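ABC transporter ATP-binding protein (Leptospira interrogans serovar Copenhageni, PDB 4HZI) probably binds and hydrolyses ATP as the ATPase subunit of an orphan ABC transporter involved in manganese utilization and tolerance. Local coordinates at residues 35-40 with 74-79; 39-44 with 49-54. All coordinates share one frame; numbering follows the deposited sequence.

Interaction 1 (35-40 with 74-79); sequences LSLEKI and STLVNL. With SO4 (sulfate ion), chain C.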
# COMPACT_ATOMS: atom_id res chain seq x y z
N LEU A 35 -25.36 -13.49 -0.99
CA LEU A 35 -24.90 -13.07 0.35
C LEU A 35 -25.79 -11.93 0.85
O LEU A 35 -26.04 -10.93 0.14
CB LEU A 35 -23.47 -12.59 0.30
CG LEU A 35 -22.90 -12.14 1.66
CD1 LEU A 35 -22.79 -13.33 2.59
CD2 LEU A 35 -21.58 -11.43 1.54
N SER A 36 -26.28 -12.05 2.08
CA SER A 36 -27.03 -10.96 2.65
C SER A 36 -26.68 -10.76 4.11
O SER A 36 -26.57 -11.73 4.85
CB SER A 36 -28.52 -11.12 2.51
OG SER A 36 -28.99 -12.25 3.16
N LEU A 37 -26.48 -9.50 4.46
CA LEU A 37 -26.26 -9.09 5.85
C LEU A 37 -27.37 -8.11 6.18
O LEU A 37 -27.61 -7.14 5.45
CB LEU A 37 -24.93 -8.39 5.99
CG LEU A 37 -23.70 -9.29 6.03
CD1 LEU A 37 -23.40 -9.94 4.68
CD2 LEU A 37 -22.50 -8.53 6.51
N GLU A 38 -28.06 -8.37 7.28
CA GLU A 38 -29.11 -7.47 7.78
C GLU A 38 -28.80 -7.07 9.24
O GLU A 38 -28.82 -7.92 10.12
CB GLU A 38 -30.44 -8.20 7.74
CG GLU A 38 -30.85 -8.59 6.34
CD GLU A 38 -32.23 -9.24 6.28
OE1 GLU A 38 -32.46 -10.26 6.96
OE2 GLU A 38 -33.08 -8.72 5.54
N LYS A 39 -28.43 -5.80 9.40
CA LYS A 39 -28.14 -5.16 10.67
C LYS A 39 -27.10 -5.92 11.46
O LYS A 39 -27.25 -6.14 12.66
CB LYS A 39 -29.42 -5.05 11.51
CG LYS A 39 -30.49 -4.18 10.87
CD LYS A 39 -31.71 -4.13 11.78
CE LYS A 39 -32.96 -3.72 11.02
NZ LYS A 39 -32.81 -2.38 10.37
N ILE A 40 -26.05 -6.35 10.77
CA ILE A 40 -24.94 -7.08 11.42
C ILE A 40 -24.13 -6.16 12.31
O ILE A 40 -23.53 -5.15 11.90
CB ILE A 40 -24.06 -7.85 10.39
CG1 ILE A 40 -24.81 -9.06 9.87
CG2 ILE A 40 -22.71 -8.26 11.00
CD1 ILE A 40 -24.92 -10.27 10.81
N SER A 74 -11.43 -5.70 7.82
CA SER A 74 -10.87 -7.03 8.12
C SER A 74 -11.80 -7.80 9.05
O SER A 74 -12.01 -8.98 8.82
CB SER A 74 -9.49 -6.95 8.70
OG SER A 74 -8.57 -6.60 7.66
N THR A 75 -12.39 -7.12 10.02
CA THR A 75 -13.41 -7.74 10.88
C THR A 75 -14.60 -8.27 10.10
O THR A 75 -15.08 -9.37 10.31
CB THR A 75 -13.85 -6.76 11.99
OG1 THR A 75 -12.69 -6.39 12.74
CG2 THR A 75 -14.86 -7.40 12.89
N LEU A 76 -15.09 -7.49 9.15
CA LEU A 76 -16.20 -7.89 8.35
C LEU A 76 -15.93 -9.13 7.52
O LEU A 76 -16.79 -10.05 7.47
CB LEU A 76 -16.67 -6.66 7.49
CG LEU A 76 -17.98 -6.80 6.71
CD1 LEU A 76 -19.18 -7.27 7.52
CD2 LEU A 76 -18.29 -5.44 6.09
N VAL A 77 -14.73 -9.20 6.94
CA VAL A 77 -14.30 -10.34 6.13
C VAL A 77 -14.28 -11.57 7.02
O VAL A 77 -14.82 -12.62 6.65
CB VAL A 77 -12.91 -10.09 5.52
CG1 VAL A 77 -12.35 -11.37 4.92
CG2 VAL A 77 -12.98 -9.00 4.45
N ASN A 78 -13.70 -11.41 8.22
CA ASN A 78 -13.67 -12.50 9.21
C ASN A 78 -15.05 -13.02 9.60
O ASN A 78 -15.25 -14.24 9.75
CB ASN A 78 -12.89 -12.09 10.46
CG ASN A 78 -11.42 -11.89 10.18
OD1 ASN A 78 -10.89 -12.37 9.19
ND2 ASN A 78 -10.75 -11.19 11.06
N LEU A 79 -16.02 -12.13 9.71
CA LEU A 79 -17.37 -12.48 10.02
C LEU A 79 -18.00 -13.18 8.83
O LEU A 79 -18.62 -14.23 8.97
CB LEU A 79 -18.10 -11.21 10.44
CG LEU A 79 -19.45 -11.39 11.12
CD1 LEU A 79 -19.81 -10.19 11.96
CD2 LEU A 79 -20.54 -11.66 10.08
S SO4 C . -9.76 -2.13 8.53
O1 SO4 C . -10.27 -2.07 9.92
O2 SO4 C . -10.78 -1.47 7.68
O3 SO4 C . -9.67 -3.51 8.06
O4 SO4 C . -8.52 -1.41 8.56
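No flat group takes part where L37 and I40 meet L76 and L79; branched methyls, with neither face nor edge, make the whole contact. The setting is the nucleotide-binding domain of an ABC ATPase, whose antiparallel sheet lies here against helix 73-80. That helix follows a loop consistent with a Walker A P-loop. L37 reaches L76 through CD2 to CD1 at 3.7 Å, while I40 presents CG2 to L79 CD1 at 3.6 Å, the two side chains of each pair meeting at a slant. With its CG anti to the backbone N (chi1 -166°), L79 extends from the helix so that both its methyls come up to that one methyl of I40, CD1 the nearer. L76 and L79 are one helical turn apart and so share a side of the helix. L37 and I40 would project from opposite faces of a regular strand, but the G1 bulge at K39 and I40 against V53 turns both toward the helix. Leucine on the helix and branched aliphatics on the sheet suit a buried, wholly apolar seam, which F55 and I91 of the flanking strands extend. At the helix N-terminus and the loop before it, a sulfate, probably from the crystallisation liquor, is held by the amides of G70 and G72 and by K73 NZ; S74 N also donates to its O3 at 2.8 Å, with an N-H...O angle of 155°.

Interaction 2 (39-44 with 49-54); sequences KISYKP and ILDSVS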
# COMPACT_ATOMS: atom_id res chain seq x y z
N LYS A 39 -28.43 -5.80 9.40
CA LYS A 39 -28.14 -5.16 10.67
C LYS A 39 -27.10 -5.92 11.46
O LYS A 39 -27.25 -6.14 12.66
CB LYS A 39 -29.42 -5.05 11.51
CG LYS A 39 -30.49 -4.18 10.87
CD LYS A 39 -31.71 -4.13 11.78
CE LYS A 39 -32.96 -3.72 11.02
NZ LYS A 39 -32.81 -2.38 10.37
N ILE A 40 -26.05 -6.35 10.77
CA ILE A 40 -24.94 -7.08 11.42
C ILE A 40 -24.13 -6.16 12.31
O ILE A 40 -23.53 -5.15 11.90
CB ILE A 40 -24.06 -7.85 10.39
CG1 ILE A 40 -24.81 -9.06 9.87
CG2 ILE A 40 -22.71 -8.26 11.00
CD1 ILE A 40 -24.92 -10.27 10.81
N SER A 41 -24.09 -6.54 13.59
CA SER A 41 -23.31 -5.83 14.54
C SER A 41 -22.31 -6.75 15.23
O SER A 41 -22.53 -7.95 15.36
CB SER A 41 -24.26 -5.19 15.58
OG SER A 41 -24.79 -3.99 15.05
N TYR A 42 -21.18 -6.19 15.62
CA TYR A 42 -20.13 -6.93 16.30
C TYR A 42 -19.55 -6.05 17.43
O TYR A 42 -18.90 -5.03 17.18
CB TYR A 42 -19.04 -7.36 15.34
CG TYR A 42 -17.93 -8.21 15.96
CD1 TYR A 42 -18.24 -9.41 16.61
CD2 TYR A 42 -16.61 -7.80 15.93
CE1 TYR A 42 -17.25 -10.19 17.21
CE2 TYR A 42 -15.62 -8.57 16.53
CZ TYR A 42 -15.96 -9.78 17.15
OH TYR A 42 -14.98 -10.56 17.72
N LYS A 43 -19.86 -6.43 18.67
CA LYS A 43 -19.40 -5.70 19.86
C LYS A 43 -18.87 -6.71 20.92
O LYS A 43 -19.56 -7.03 21.89
CB LYS A 43 -20.58 -4.93 20.41
CG LYS A 43 -20.21 -3.94 21.50
CD LYS A 43 -21.44 -3.32 22.12
CE LYS A 43 -21.06 -2.49 23.34
NZ LYS A 43 -22.20 -2.44 24.30
N PRO A 44 -17.67 -7.24 20.71
CA PRO A 44 -17.30 -8.38 21.54
C PRO A 44 -16.95 -7.99 23.00
O PRO A 44 -17.13 -8.81 23.89
CB PRO A 44 -16.08 -8.94 20.84
CG PRO A 44 -15.52 -7.78 20.06
CD PRO A 44 -16.71 -7.00 19.63
N ILE A 49 -17.49 -2.50 17.00
CA ILE A 49 -16.58 -2.54 15.87
C ILE A 49 -17.32 -2.52 14.51
O ILE A 49 -16.85 -1.88 13.57
CB ILE A 49 -15.71 -3.78 15.98
CG1 ILE A 49 -14.88 -3.69 17.27
CG2 ILE A 49 -14.80 -3.88 14.78
CD1 ILE A 49 -14.10 -4.95 17.54
N LEU A 50 -18.42 -3.27 14.43
CA LEU A 50 -19.36 -3.18 13.32
C LEU A 50 -20.68 -2.78 13.88
O LEU A 50 -21.13 -3.34 14.86
CB LEU A 50 -19.46 -4.51 12.60
CG LEU A 50 -18.11 -4.98 12.06
CD1 LEU A 50 -18.24 -6.36 11.49
CD2 LEU A 50 -17.54 -4.05 10.99
N ASP A 51 -21.30 -1.81 13.24
CA ASP A 51 -22.60 -1.33 13.70
C ASP A 51 -23.71 -1.37 12.66
O ASP A 51 -23.74 -0.50 11.77
CB ASP A 51 -22.38 0.08 14.15
CG ASP A 51 -23.61 0.70 14.83
OD1 ASP A 51 -24.67 0.09 14.92
OD2 ASP A 51 -23.45 1.83 15.26
N SER A 52 -24.57 -2.37 12.79
CA SER A 52 -25.80 -2.55 11.99
C SER A 52 -25.50 -2.55 10.48
O SER A 52 -26.11 -1.81 9.68
CB SER A 52 -26.83 -1.46 12.38
OG SER A 52 -28.09 -1.78 11.83
N VAL A 53 -24.55 -3.39 10.09
CA VAL A 53 -24.07 -3.44 8.70
C VAL A 53 -25.09 -4.20 7.85
O VAL A 53 -25.49 -5.31 8.15
CB VAL A 53 -22.67 -4.12 8.64
CG1 VAL A 53 -22.24 -4.42 7.19
CG2 VAL A 53 -21.66 -3.22 9.25
N SER A 54 -25.55 -3.53 6.78
CA SER A 54 -26.51 -4.12 5.89
C SER A 54 -26.08 -3.92 4.42
O SER A 54 -25.75 -2.81 3.98
CB SER A 54 -27.88 -3.46 6.12
OG SER A 54 -28.41 -3.83 7.39
O HOH W 1 -25.34 -2.39 16.89
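Y42 and L50 form the apolar centre, their CB atoms 4.0 Å apart on the same face of an antiparallel hairpin, where V53 also lies. Farther out, I49 runs alongside the Y42 side chain and points the same way, its CD1 4.1 Å from the ring's CE2. P44 lays CD over the centre of one ring face, 3.6 Å above the plane, so proline covers that face of the phenol; in ABC ATPases an A-loop aromatic near this position commonly stacks on adenine, a role Y42 may share. Around this centre runs the backbone pairing, broken by bulges. At the classic bulge, Y42 O accepts two amides: I49 N almost head-on to the carbonyl, and L50 N, longer at 3.3 Å, on a lone pair. At the paired G1 bulges K39 and S52 both have positive phi, and V53 N gives I40 O a nearly straight bond of 2.7 Å. Serine hydroxyls serve the displaced amides: S54 OG takes K39 N at 2.8 Å, and S41 OG, placed beside its own backbone N by chi1 -81°, takes S52 N at 2.8 Å. At the two G1 bulges, small hydroxyl side chains thus accept amides in place of carbonyls, whereas at the classic bulge one carbonyl takes both.

In the fold
Interactions 1 and 2 lie with centres about 8 Å apart and share K39 and I40, so strand 36-42 belongs to both. Along the chain, that strand comes first, then residues 49-54, which pair with it, and last helix 73-80, reached after strand 62-67 of the larger mixed sheet. Interaction 2 thus builds one edge of the antiparallel sheet, and interaction 1 sets that sheet against the helix following the probable P-loop. T75 bridges them: its CG2 lies 3.5 Å from Y42 CD2 and also touches L50. The hairpin carrying Y42 is therefore packed directly onto the helix whose N-terminal end holds the sulfate, an arrangement consistent with one nucleotide site.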